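Long-range contacts in HI1317 (Haemophilus influenzae, PDB 1JOV), which probably interconverts the alpha and beta anomers of D-glucose 6-phosphate, as a member of the glucose-6-phosphate 1-epimerase family: residues 147-153 against 262-266; 164-168 against 195-199. All coordinates share one frame; numbering follows the deposited sequence. Where two conformers were deposited one is given.

Contact 1 of 2, residues 147-153 against 262-266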
loop_
_atom_site.group_PDB
_atom_site.type_symbol
_atom_site.label_atom_id
_atom_site.label_comp_id
_atom_site.label_asym_id
_atom_site.label_seq_id
_atom_site.Cartn_x
_atom_site.Cartn_y
_atom_site.Cartn_z
ATOM N N ALA A 147 -2.082 10.692 -6.746
ATOM C CA ALA A 147 -1.327 9.547 -6.278
ATOM C C ALA A 147 -2.105 8.887 -5.185
ATOM O O ALA A 147 -3.010 9.482 -4.522
ATOM C CB ALA A 147 0.001 10.004 -5.778
ATOM N N ALA A 148 -1.796 7.644 -4.902
ATOM C CA ALA A 148 -2.450 6.936 -3.818
ATOM C C ALA A 148 -1.556 5.795 -3.408
ATOM O O ALA A 148 -0.917 5.154 -4.238
ATOM C CB ALA A 148 -3.822 6.412 -4.222
ATOM N N LEU A 149 -1.526 5.526 -2.119
ATOM C CA LEU A 149 -0.867 4.420 -1.488
ATOM C C LEU A 149 -2.003 3.454 -1.246
ATOM O O LEU A 149 -2.750 3.608 -0.289
ATOM C CB LEU A 149 -0.116 4.798 -0.225
ATOM C CG LEU A 149 0.635 6.124 -0.319
ATOM C CD1 LEU A 149 1.089 6.582 1.068
ATOM C CD2 LEU A 149 1.819 6.005 -1.254
ATOM N N HIS A 150 -2.139 2.480 -2.085
ATOM C CA HIS A 150 -3.302 1.603 -2.069
ATOM C C HIS A 150 -3.172 0.387 -1.145
ATOM O O HIS A 150 -3.197 -0.776 -1.571
ATOM C CB HIS A 150 -3.489 1.247 -3.508
ATOM C CG HIS A 150 -4.783 0.546 -3.914
ATOM N ND1 HIS A 150 -5.215 -0.623 -3.365
ATOM C CD2 HIS A 150 -5.693 0.901 -4.857
ATOM C CE1 HIS A 150 -6.314 -1.008 -3.992
ATOM N NE2 HIS A 150 -6.605 -0.103 -4.885
ATOM N N THR A 151 -3.024 0.722 0.107
ATOM C CA THR A 151 -2.632 -0.297 1.106
ATOM C C THR A 151 -3.677 -1.419 1.322
ATOM O O THR A 151 -4.838 -1.156 1.615
ATOM C CB THR A 151 -2.348 0.401 2.464
ATOM O OG1 THR A 151 -1.495 1.549 2.229
ATOM C CG2 THR A 151 -1.610 -0.614 3.515
ATOM N N TYR A 152 -3.160 -2.639 1.171
ATOM C CA TYR A 152 -3.985 -3.840 1.454
ATOM C C TYR A 152 -3.598 -4.363 2.790
ATOM O O TYR A 152 -2.470 -4.906 3.020
ATOM C CB TYR A 152 -3.797 -4.995 0.416
ATOM C CG TYR A 152 -4.193 -4.768 -0.969
ATOM C CD1 TYR A 152 -3.480 -3.927 -1.836
ATOM C CD2 TYR A 152 -5.212 -5.531 -1.513
ATOM C CE1 TYR A 152 -3.890 -3.761 -3.200
ATOM C CE2 TYR A 152 -5.612 -5.372 -2.820
ATOM C CZ TYR A 152 -4.952 -4.534 -3.678
ATOM O OH TYR A 152 -5.350 -4.430 -4.996
ATOM N N PHE A 153 -4.563 -4.216 3.725
ATOM C CA PHE A 153 -4.288 -4.677 5.102
ATOM C C PHE A 153 -4.782 -6.117 5.290
ATOM O O PHE A 153 -5.763 -6.533 4.672
ATOM C CB PHE A 153 -4.958 -3.799 6.138
ATOM C CG PHE A 153 -4.439 -2.436 6.137
ATOM C CD1 PHE A 153 -3.257 -2.151 6.774
ATOM C CD2 PHE A 153 -5.122 -1.453 5.465
ATOM C CE1 PHE A 153 -2.732 -0.815 6.729
ATOM C CE2 PHE A 153 -4.648 -0.217 5.391
ATOM C CZ PHE A 153 -3.457 0.164 6.078
ATOM N N LEU A 262 3.096 12.507 0.010
ATOM C CA LEU A 262 1.987 12.051 0.776
ATOM C C LEU A 262 2.514 10.797 1.453
ATOM O O LEU A 262 3.324 10.065 0.886
ATOM C CB LEU A 262 0.728 11.867 -0.066
ATOM C CG LEU A 262 0.527 10.532 -0.808
ATOM C CD1 LEU A 262 -0.909 10.396 -1.285
ATOM C CD2 LEU A 262 1.488 10.424 -1.992
ATOM N N SER A 263 2.075 10.548 2.688
ATOM C CA SER A 263 2.573 9.380 3.343
ATOM C C SER A 263 1.605 8.793 4.322
ATOM O O SER A 263 0.562 9.383 4.607
ATOM C CB SER A 263 3.858 9.712 4.088
ATOM O OG SER A 263 3.616 10.622 5.148
ATOM N N VAL A 264 1.972 7.627 4.847
ATOM C CA VAL A 264 1.190 6.931 5.871
ATOM C C VAL A 264 2.138 6.259 6.848
ATOM O O VAL A 264 3.198 5.722 6.489
ATOM C CB VAL A 264 0.199 5.905 5.271
ATOM C CG1 VAL A 264 0.948 4.782 4.580
ATOM C CG2 VAL A 264 -0.742 5.367 6.349
ATOM N N GLU A 265 1.722 6.325 8.060
ATOM C CA GLU A 265 2.435 5.658 9.136
ATOM C C GLU A 265 1.504 4.568 9.692
ATOM O O GLU A 265 0.402 4.840 10.172
ATOM C CB GLU A 265 2.793 6.655 10.287
ATOM C CG GLU A 265 3.578 6.026 11.411
ATOM C CD GLU A 265 3.771 6.964 12.646
ATOM O OE1 GLU A 265 4.714 7.786 12.611
ATOM O OE2 GLU A 265 2.984 6.840 13.626
ATOM N N ILE A 266 1.937 3.320 9.564
ATOM C CA ILE A 266 1.230 2.096 9.995
ATOM C C ILE A 266 1.795 1.510 11.299
ATOM O O ILE A 266 3.016 1.407 11.473
ATOM C CB ILE A 266 1.299 1.027 8.866
ATOM C CG1 ILE A 266 1.180 1.689 7.488
ATOM C CG2 ILE A 266 0.201 -0.008 9.058
ATOM C CD1 ILE A 266 0.850 0.723 6.375
#
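Leu149 meets strand 262-266 with its CD1 methyl. CD1 lies 3.9 Å from Ser263 CA and equally far from Val264 CG1. The side chains of Leu149 and Val264 run alongside each other, pointing opposite ways. Packing is also close around Ile266. Its CG2 sits at the edge of the Phe153 ring, in plane, 3.8 Å from CE1. Its CD1 meets the Thr151 methyl CG2 tip to tip at 4.0 Å. That methyl stands anti to the Thr151 backbone N (OG1 at chi1 -47°), and it also covers one face of the Phe153 ring, 3.2 Å above the plane and toward the rim. Three methyls thus gather round the Phe153 ring.

The other end is looser. Leu262 CD2 approaches Ala147 CB at 4.1 Å, and Leu262 CG is 4.4 Å from Leu149 CD1. The touching residues are all buried. Beyond them, partly exposed Glu265 extends on the far side of strand 262-266, in a long, weak ion pair with Lys132. Ser263 OG bonds His134 on the neighbouring strand.

The two strands belong to different sheets. Strands 147-149 and 262-266 run 11° from parallel, with axes 7.9 Å apart. An inverse gamma turn centred on His150, a predicted active-site residue, interrupts the first strand. Apolar packing between facing sheets of this kind forms the core of the beta-sandwich fold of the galactose mutarotase clan.

Contact 2 of 2, residues 164-168 against 195-199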
loop_
_atom_site.group_PDB
_atom_site.type_symbol
_atom_site.label_atom_id
_atom_site.label_comp_id
_atom_site.label_asym_id
_atom_site.label_seq_id
_atom_site.Cartn_x
_atom_site.Cartn_y
_atom_site.Cartn_z
ATOM N N GLN A 164 -12.599 2.572 12.203
ATOM C CA GLN A 164 -12.805 3.718 13.064
ATOM C C GLN A 164 -12.205 5.011 12.541
ATOM O O GLN A 164 -11.110 5.005 11.957
ATOM C CB GLN A 164 -12.168 3.452 14.417
ATOM C CG GLN A 164 -12.404 2.057 15.008
ATOM C CD GLN A 164 -11.699 1.848 16.347
ATOM O OE1 GLN A 164 -12.248 1.199 17.254
ATOM N NE2 GLN A 164 -10.481 2.372 16.473
ATOM N N GLY A 165 -12.906 6.128 12.765
ATOM C CA GLY A 165 -12.330 7.417 12.426
ATOM C C GLY A 165 -12.625 8.041 11.081
ATOM O O GLY A 165 -12.204 9.165 10.839
ATOM N N LEU A 166 -13.383 7.375 10.212
ATOM C CA LEU A 166 -13.759 8.026 8.964
ATOM C C LEU A 166 -15.052 8.874 9.109
ATOM O O LEU A 166 -15.793 8.718 10.072
ATOM C CB LEU A 166 -13.865 6.964 7.848
ATOM C CG LEU A 166 -12.522 6.353 7.370
ATOM C CD1 LEU A 166 -12.773 5.173 6.433
ATOM C CD2 LEU A 166 -11.670 7.418 6.686
ATOM N N PRO A 167 -15.317 9.757 8.159
ATOM C CA PRO A 167 -16.445 10.709 8.230
ATOM C C PRO A 167 -17.744 9.875 8.208
ATOM O O PRO A 167 -17.683 8.646 8.002
ATOM C CB PRO A 167 -16.342 11.394 6.876
ATOM C CG PRO A 167 -14.858 11.603 6.698
ATOM C CD PRO A 167 -14.185 10.376 7.324
ATOM N N GLU A 168 -18.906 10.538 8.382
ATOM C CA GLU A 168 -20.167 9.840 8.314
ATOM C C GLU A 168 -20.794 10.010 6.930
ATOM O O GLU A 168 -21.955 9.716 6.726
ATOM C CB GLU A 168 -21.103 10.279 9.436
ATOM C CG GLU A 168 -20.485 10.210 10.840
ATOM C CD GLU A 168 -21.548 10.343 11.917
ATOM O OE1 GLU A 168 -22.616 9.725 11.716
ATOM O OE2 GLU A 168 -21.332 11.063 12.933
ATOM N N TYR A 195 -13.689 8.914 0.862
ATOM C CA TYR A 195 -13.917 9.873 1.907
ATOM C C TYR A 195 -12.975 11.073 1.806
ATOM O O TYR A 195 -11.822 10.959 1.391
ATOM C CB TYR A 195 -13.559 9.305 3.273
ATOM C CG TYR A 195 -14.423 8.183 3.853
ATOM C CD1 TYR A 195 -14.256 6.863 3.460
ATOM C CD2 TYR A 195 -15.365 8.446 4.844
ATOM C CE1 TYR A 195 -14.989 5.824 4.026
ATOM C CE2 TYR A 195 -16.093 7.434 5.406
ATOM C CZ TYR A 195 -15.925 6.119 5.006
ATOM O OH TYR A 195 -16.687 5.099 5.614
ATOM N N SER A 196 -13.479 12.234 2.182
ATOM C CA SER A 196 -12.641 13.383 2.379
ATOM C C SER A 196 -11.807 13.006 3.592
ATOM O O SER A 196 -12.262 12.288 4.458
ATOM C CB SER A 196 -13.475 14.653 2.683
ATOM O OG SER A 196 -14.355 14.956 1.604
ATOM N N ALA A 197 -10.568 13.451 3.625
ATOM C CA ALA A 197 -9.611 13.219 4.701
ATOM C C ALA A 197 -9.685 14.294 5.762
ATOM O O ALA A 197 -8.742 15.070 5.971
ATOM C CB ALA A 197 -8.178 13.203 4.126
ATOM N N GLU A 198 -10.793 14.330 6.481
ATOM C CA GLU A 198 -10.991 15.373 7.467
ATOM C C GLU A 198 -9.953 15.310 8.555
ATOM O O GLU A 198 -9.320 16.307 8.904
ATOM C CB GLU A 198 -12.401 15.257 8.058
ATOM C CG GLU A 198 -13.520 15.498 7.051
ATOM C CD GLU A 198 -13.347 16.797 6.279
ATOM O OE1 GLU A 198 -12.283 17.444 6.414
ATOM O OE2 GLU A 198 -14.273 17.171 5.522
ATOM N N ASN A 199 -9.823 14.140 9.139
ATOM C CA ASN A 199 -8.879 13.906 10.235
ATOM C C ASN A 199 -7.847 12.934 9.675
ATOM O O ASN A 199 -8.226 12.006 8.985
ATOM C CB ASN A 199 -9.652 13.275 11.394
ATOM C CG ASN A 199 -8.761 12.565 12.433
ATOM O OD1 ASN A 199 -7.618 12.951 12.685
ATOM N ND2 ASN A 199 -9.322 11.534 13.070
HETATM O O HOH W 1 -9.938 9.702 9.132
HETATM O O HOH W 2 -17.288 5.616 8.022
#
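The Tyr195 ring carries Leu166 over one face and Pro167 O at its edge, in plane. The two segments are neighbouring connections between the two large sheets of the mutarotase beta-sandwich. Residues 164-168 leave strand 161-164 for strand 169-172, and residues 195-199 lead from strand 191-196 to strand 201-206.

Leu166 lies across the ring, the two side chains meeting at about a right angle. Its CB makes a CH-pi contact, 3.7 Å from the ring centroid and 24° off the normal. Its CD1 touches CE1 of Tyr195 at 3.3 Å. Leu166 CG is anti to its own carbonyl carbon (chi1 -71°), and the branch spreads over the ring from there. Pro167 crosses Tyr195 obliquely, with CD 3.4 Å from the tyrosine CD2. The proline CG packs 3.5 Å from Ser196 O, and Glu198 CG borders it on the more exposed side.

Gly165 has backbone angles at which a CB would press on the preceding carbonyl. It turns the chain just before Leu166. Water 1 lies between Gly165 O and Asn199 O and can donate to both, but other acceptors compete for its protons.

The phenol is held by polar partners too. Arg185 NH1 bonds Tyr195 OH. The hydroxyl donates to water 2, and that water donates to Pro167 O over 3.1 Å.

Contact 2 falls, along the chain, between the two segments of contact 1. In space their centres are 15 Å apart and their nearest atoms about 9 Å apart, so they do not touch. One sheet connects them. Strands 145-154 and 191-196 both belong to it, with strands 244-251 and 222-227 between. Contact 1 is buried near the middle of the chain; the centre of contact 2 lies about 19 Å from the chain centre. Contact 1 holds His150, a predicted active-site residue, and the Thr151 side chain is about 6 Å from that of Glu248, the other one, on strand 244-251. Contact 2 stands farther off: the Tyr195 side chain is about 9 Å from that of Glu248.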